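PDB 3UOE: dehydrogenase from Sinorhizobium meliloti, which probably acts as an oxidoreductase and belongs to the LDH2/MDH2 (malate/L-lactate dehydrogenase) family. Local coordinates for residues A[111-116]-A[144-149]; A[122-127]-A[288-293]. All blocks are in the same frame, centred on the assembly; numbering follows the deposited sequence.

Contact 1: residues A[111-116]-A[144-149]; sequences VVMMDA and AYYAEA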
loop_
_atom_site.group_PDB
_atom_site.type_symbol
_atom_site.label_atom_id
_atom_site.label_comp_id
_atom_site.label_asym_id
_atom_site.label_seq_id
_atom_site.Cartn_x
_atom_site.Cartn_y
_atom_site.Cartn_z
ATOM N N VAL A 111 -4.436 14.589 17.623
ATOM C CA VAL A 111 -3.552 15.598 18.212
ATOM C C VAL A 111 -2.094 15.174 18.066
ATOM O O VAL A 111 -1.210 15.996 17.796
ATOM C CB VAL A 111 -3.854 15.817 19.713
ATOM C CG1 VAL A 111 -2.846 16.790 20.339
ATOM C CG2 VAL A 111 -5.300 16.296 19.908
ATOM N N VAL A 112 -1.842 13.885 18.267
ATOM C CA VAL A 112 -0.480 13.379 18.220
ATOM C C VAL A 112 -0.025 13.303 16.765
ATOM O O VAL A 112 1.093 13.680 16.444
ATOM C CB VAL A 112 -0.357 11.991 18.913
ATOM C CG1 VAL A 112 0.965 11.315 18.534
ATOM C CG2 VAL A 112 -0.473 12.133 20.435
HETATM N N MSE A 113 -0.912 12.834 15.893
HETATM C CA MSE A 113 -0.624 12.752 14.466
HETATM C C MSE A 113 -0.289 14.124 13.859
HETATM O O MSE A 113 0.729 14.276 13.180
HETATM C CB MSE A 113 -1.802 12.114 13.719
HETATM C CG MSE A 113 -1.619 12.008 12.223
HETATM SE SE MSE A 113 -0.046 10.941 11.697
HETATM C CE MSE A 113 -0.821 9.139 11.909
HETATM N N MSE A 114 -1.142 15.120 14.103
HETATM C CA MSE A 114 -0.932 16.439 13.501
HETATM C C MSE A 114 0.328 17.124 14.030
HETATM O O MSE A 114 0.970 17.898 13.331
HETATM C CB MSE A 114 -2.166 17.341 13.663
HETATM C CG MSE A 114 -3.373 16.892 12.832
HETATM SE SE MSE A 114 -2.980 16.730 10.908
HETATM C CE MSE A 114 -2.546 18.591 10.517
ATOM N N ASP A 115 0.696 16.828 15.268
ATOM C CA ASP A 115 1.908 17.414 15.816
ATOM C C ASP A 115 3.133 16.765 15.175
ATOM O O ASP A 115 4.107 17.445 14.831
ATOM C CB ASP A 115 1.947 17.286 17.341
ATOM C CG ASP A 115 2.921 18.259 17.968
ATOM O OD1 ASP A 115 2.567 19.450 18.108
ATOM O OD2 ASP A 115 4.048 17.833 18.300
ATOM N N ALA A 116 3.063 15.445 15.015
ATOM C CA ALA A 116 4.101 14.681 14.332
ATOM C C ALA A 116 4.296 15.189 12.910
ATOM O O ALA A 116 5.421 15.267 12.411
ATOM C CB ALA A 116 3.733 13.205 14.315
ATOM N N ALA A 144 -7.843 9.570 5.894
ATOM C CA ALA A 144 -7.910 10.495 4.765
ATOM C C ALA A 144 -7.664 11.932 5.230
ATOM O O ALA A 144 -7.110 12.753 4.490
ATOM C CB ALA A 144 -9.269 10.380 4.038
ATOM N N TYR A 145 -8.069 12.226 6.464
ATOM C CA TYR A 145 -7.928 13.565 7.025
ATOM C C TYR A 145 -6.463 14.019 6.972
ATOM O O TYR A 145 -6.164 15.142 6.564
ATOM C CB TYR A 145 -8.442 13.591 8.470
ATOM C CG TYR A 145 -8.511 14.981 9.079
ATOM C CD1 TYR A 145 -7.381 15.579 9.628
ATOM C CD2 TYR A 145 -9.704 15.692 9.098
ATOM C CE1 TYR A 145 -7.433 16.857 10.177
ATOM C CE2 TYR A 145 -9.774 16.966 9.645
ATOM C CZ TYR A 145 -8.635 17.545 10.182
ATOM O OH TYR A 145 -8.703 18.809 10.729
ATOM N N TYR A 146 -5.565 13.129 7.388
ATOM C CA TYR A 146 -4.137 13.416 7.433
ATOM C C TYR A 146 -3.539 13.406 6.029
ATOM O O TYR A 146 -2.797 14.319 5.670
ATOM C CB TYR A 146 -3.420 12.417 8.350
ATOM C CG TYR A 146 -4.159 12.196 9.654
ATOM C CD1 TYR A 146 -4.226 13.203 10.626
ATOM C CD2 TYR A 146 -4.816 10.997 9.905
ATOM C CE1 TYR A 146 -4.925 13.014 11.823
ATOM C CE2 TYR A 146 -5.507 10.791 11.093
ATOM C CZ TYR A 146 -5.561 11.800 12.048
ATOM O OH TYR A 146 -6.247 11.583 13.223
ATOM N N ALA A 147 -3.871 12.392 5.232
ATOM C CA ALA A 147 -3.416 12.339 3.838
ATOM C C ALA A 147 -3.789 13.620 3.095
ATOM O O ALA A 147 -2.998 14.165 2.325
ATOM C CB ALA A 147 -3.998 11.115 3.115
ATOM N N GLU A 148 -5.001 14.101 3.338
ATOM C CA GLU A 148 -5.483 15.296 2.668
ATOM C C GLU A 148 -4.725 16.526 3.138
ATOM O O GLU A 148 -4.406 17.400 2.335
ATOM C CB GLU A 148 -6.977 15.480 2.918
ATOM C CG GLU A 148 -7.595 16.642 2.163
ATOM C CD GLU A 148 -9.089 16.745 2.399
ATOM O OE1 GLU A 148 -9.490 17.149 3.512
ATOM O OE2 GLU A 148 -9.858 16.409 1.475
ATOM N N ALA A 149 -4.447 16.591 4.441
ATOM C CA ALA A 149 -3.749 17.726 5.015
ATOM C C ALA A 149 -2.354 17.830 4.406
ATOM O O ALA A 149 -1.881 18.917 4.077
ATOM C CB ALA A 149 -3.661 17.591 6.517
#
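Tyr146 points its ring across the gap between two nearly parallel helices, where selenomethionines Met113 and Met114 hold it on two sides. Met113 takes a face: its CG sits 3.5 Å from the centroid of the Tyr146 ring, 22° off the normal, a CH-pi contact displaced toward the rim at CD1. CG reaches there because it is anti to the backbone N (chi1 179°), and SE lies farther out above the same face, a more distant Met-aromatic contact. Met114 instead comes to the edge, its bent chain bringing SE into the ring plane 3.8 Å from Tyr146 CD1. The phenol oxygen is hydrogen-bonded to Met140 O, which tethers the far end of the ring. Replacing this tyrosine with alanine would probably leave both selenomethionines without their aromatic partner and Met140 O without the phenol. One turn on, Ala149 CB meets Met114 CE at 4.3 Å. The axes of segments 111-116 and 144-149 come no closer than 11.2 Å, so long side chains bridge the space. With no hydrogen bond across it, the contact probably rests on shape and dispersion, and the sulfur of methionine would be expected to sit where selenium does here.

Contact 2: residues A[122-127]-A[288-293]; sequences RILKET and LILIDP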
loop_
_atom_site.group_PDB
_atom_site.type_symbol
_atom_site.label_atom_id
_atom_site.label_comp_id
_atom_site.label_asym_id
_atom_site.label_seq_id
_atom_site.Cartn_x
_atom_site.Cartn_y
_atom_site.Cartn_z
ATOM N N ARG A 122 9.055 20.018 8.940
ATOM C CA ARG A 122 10.166 20.955 9.071
ATOM C C ARG A 122 11.464 20.407 8.466
ATOM O O ARG A 122 12.256 21.144 7.883
ATOM C CB ARG A 122 10.381 21.294 10.549
ATOM C CG ARG A 122 9.305 22.203 11.127
ATOM C CD ARG A 122 8.979 21.864 12.583
ATOM N NE ARG A 122 9.940 22.425 13.532
ATOM C CZ ARG A 122 9.936 22.175 14.841
ATOM N NH1 ARG A 122 9.025 21.366 15.367
ATOM N NH2 ARG A 122 10.849 22.735 15.632
ATOM N N ILE A 123 11.652 19.102 8.609
ATOM C CA ILE A 123 12.865 18.404 8.208
ATOM C C ILE A 123 12.932 18.134 6.692
ATOM O O ILE A 123 14.019 18.005 6.115
ATOM C CB ILE A 123 12.980 17.085 9.038
ATOM C CG1 ILE A 123 13.977 17.258 10.178
ATOM C CG2 ILE A 123 13.322 15.876 8.180
ATOM C CD1 ILE A 123 13.489 18.172 11.271
ATOM N N LEU A 124 11.765 18.079 6.057
ATOM C CA LEU A 124 11.641 17.721 4.641
ATOM C C LEU A 124 12.457 18.586 3.680
ATOM O O LEU A 124 12.948 18.102 2.654
ATOM C CB LEU A 124 10.173 17.754 4.224
ATOM C CG LEU A 124 9.292 16.541 4.487
ATOM C CD1 LEU A 124 7.959 16.725 3.747
ATOM C CD2 LEU A 124 9.979 15.262 4.031
ATOM N N LYS A 125 12.577 19.869 3.995
ATOM C CA LYS A 125 13.375 20.782 3.186
ATOM C C LYS A 125 14.790 20.231 3.001
ATOM O O LYS A 125 15.368 20.309 1.911
ATOM C CB LYS A 125 13.421 22.151 3.861
ATOM C CG LYS A 125 14.218 23.210 3.109
ATOM C CD LYS A 125 13.739 23.355 1.667
ATOM C CE LYS A 125 13.864 24.799 1.200
ATOM N NZ LYS A 125 12.798 25.646 1.820
ATOM N N GLU A 126 15.334 19.652 4.071
ATOM C CA GLU A 126 16.659 19.036 4.025
ATOM C C GLU A 126 16.640 17.599 3.499
ATOM O O GLU A 126 17.530 17.200 2.757
ATOM C CB GLU A 126 17.307 19.027 5.417
ATOM C CG GLU A 126 17.238 20.346 6.163
ATOM C CD GLU A 126 18.059 21.430 5.497
ATOM O OE1 GLU A 126 17.497 22.514 5.214
ATOM O OE2 GLU A 126 19.262 21.190 5.249
ATOM N N THR A 127 15.640 16.815 3.894
ATOM C CA THR A 127 15.730 15.364 3.713
ATOM C C THR A 127 14.978 14.821 2.503
ATOM O O THR A 127 15.390 13.807 1.935
ATOM C CB THR A 127 15.291 14.597 4.978
ATOM O OG1 THR A 127 13.889 14.806 5.207
ATOM C CG2 THR A 127 16.106 15.062 6.201
ATOM N N LEU A 288 3.470 7.645 9.570
ATOM C CA LEU A 288 3.274 8.746 8.650
ATOM C C LEU A 288 4.554 8.924 7.833
ATOM O O LEU A 288 5.632 9.107 8.384
ATOM C CB LEU A 288 2.954 10.034 9.412
ATOM C CG LEU A 288 2.923 11.295 8.541
ATOM C CD1 LEU A 288 1.738 11.267 7.577
ATOM C CD2 LEU A 288 2.895 12.555 9.394
ATOM N N ILE A 289 4.436 8.832 6.517
ATOM C CA ILE A 289 5.567 9.087 5.645
ATOM C C ILE A 289 5.259 10.295 4.790
ATOM O O ILE A 289 4.261 10.312 4.070
ATOM C CB ILE A 289 5.847 7.907 4.717
ATOM C CG1 ILE A 289 6.349 6.716 5.521
ATOM C CG2 ILE A 289 6.862 8.300 3.646
ATOM C CD1 ILE A 289 6.015 5.391 4.886
ATOM N N LEU A 290 6.107 11.310 4.888
ATOM C CA LEU A 290 5.973 12.497 4.057
ATOM C C LEU A 290 7.069 12.520 3.004
ATOM O O LEU A 290 8.192 12.073 3.245
ATOM C CB LEU A 290 6.034 13.771 4.898
ATOM C CG LEU A 290 4.878 13.992 5.870
ATOM C CD1 LEU A 290 5.193 15.181 6.777
ATOM C CD2 LEU A 290 3.564 14.210 5.105
ATOM N N ILE A 291 6.724 13.039 1.833
ATOM C CA ILE A 291 7.670 13.184 0.740
ATOM C C ILE A 291 7.437 14.513 0.037
ATOM O O ILE A 291 6.309 14.833 -0.349
ATOM C CB ILE A 291 7.506 12.052 -0.289
ATOM C CG1 ILE A 291 7.494 10.688 0.415
ATOM C CG2 ILE A 291 8.592 12.135 -1.357
ATOM C CD1 ILE A 291 7.411 9.507 -0.551
ATOM N N ASP A 292 8.509 15.276 -0.133
ATOM C CA ASP A 292 8.448 16.548 -0.846
ATOM C C ASP A 292 8.504 16.275 -2.350
ATOM O O ASP A 292 9.544 15.896 -2.869
ATOM C CB ASP A 292 9.625 17.432 -0.406
ATOM C CG ASP A 292 9.546 18.856 -0.953
ATOM O OD1 ASP A 292 8.700 19.131 -1.837
ATOM O OD2 ASP A 292 10.352 19.702 -0.501
ATOM N N PRO A 293 7.380 16.465 -3.057
ATOM C CA PRO A 293 7.401 16.249 -4.512
ATOM C C PRO A 293 8.477 17.089 -5.206
ATOM O O PRO A 293 8.976 16.680 -6.262
ATOM C CB PRO A 293 6.005 16.712 -4.960
ATOM C CG PRO A 293 5.161 16.673 -3.698
ATOM C CD PRO A 293 6.099 17.031 -2.594
#
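Leu124 and Leu290 cross at about a right angle where the last turns of helix 109-127 lie against the mixed sheet. This helix is the connection of a beta-alpha-beta crossover between the neighbouring parallel strands 99-105 and 129-137, and the next strand across the sheet, 285-291, carries Leu290. The Leu124 side chain projects toward the strand with its two methyls doing different work. CD1 packs on Leu290 CB at 3.7 Å and continues past it toward the backbone, 4.2 Å from Asp292 N. CD2 approaches the Leu290 carbonyl, 3.7 Å from Leu290 O. With CG anti to the carbonyl carbon (chi1 -66°), the rest of the Leu290 side chain is turned aside and CB is what meets the methyl; that side chain also packs on Met117 and Thr120 of the same helix. Ile291 points away from the helix and packs on Leu129 and Ile156 as well as on Leu263 of the second subunit. Asp292 again turns its CB toward the helix, yet its carboxylate forms no salt bridge with Lys125, whose NZ is 6.8 Å from Asp292 OD2. Beyond the strand, Asp292 OD1 is hydrogen-bonded to the backbone N of Ser294, two residues on, which closes an Asx turn round Pro293.

Helix 109-127 serves both contacts, packing beside helix 144-152 through its early turns in contact 1 and against strand 285-291 through its last turns in contact 2. The two are continuous: Met113 SE touches Leu288 CB at 3.9 Å, although their centres are 14 Å apart. Contact 1 lies nearer the middle of the chain, about 10 Å from its centre against about 22 Å, yet it is partly buried, whereas contact 2 is buried and close to the second subunit. Neither has a hydrogen bond across it; contact 1 sets selenomethionine side chains against an aromatic ring between helices, contact 2 is aliphatic packing of a helix on a strand.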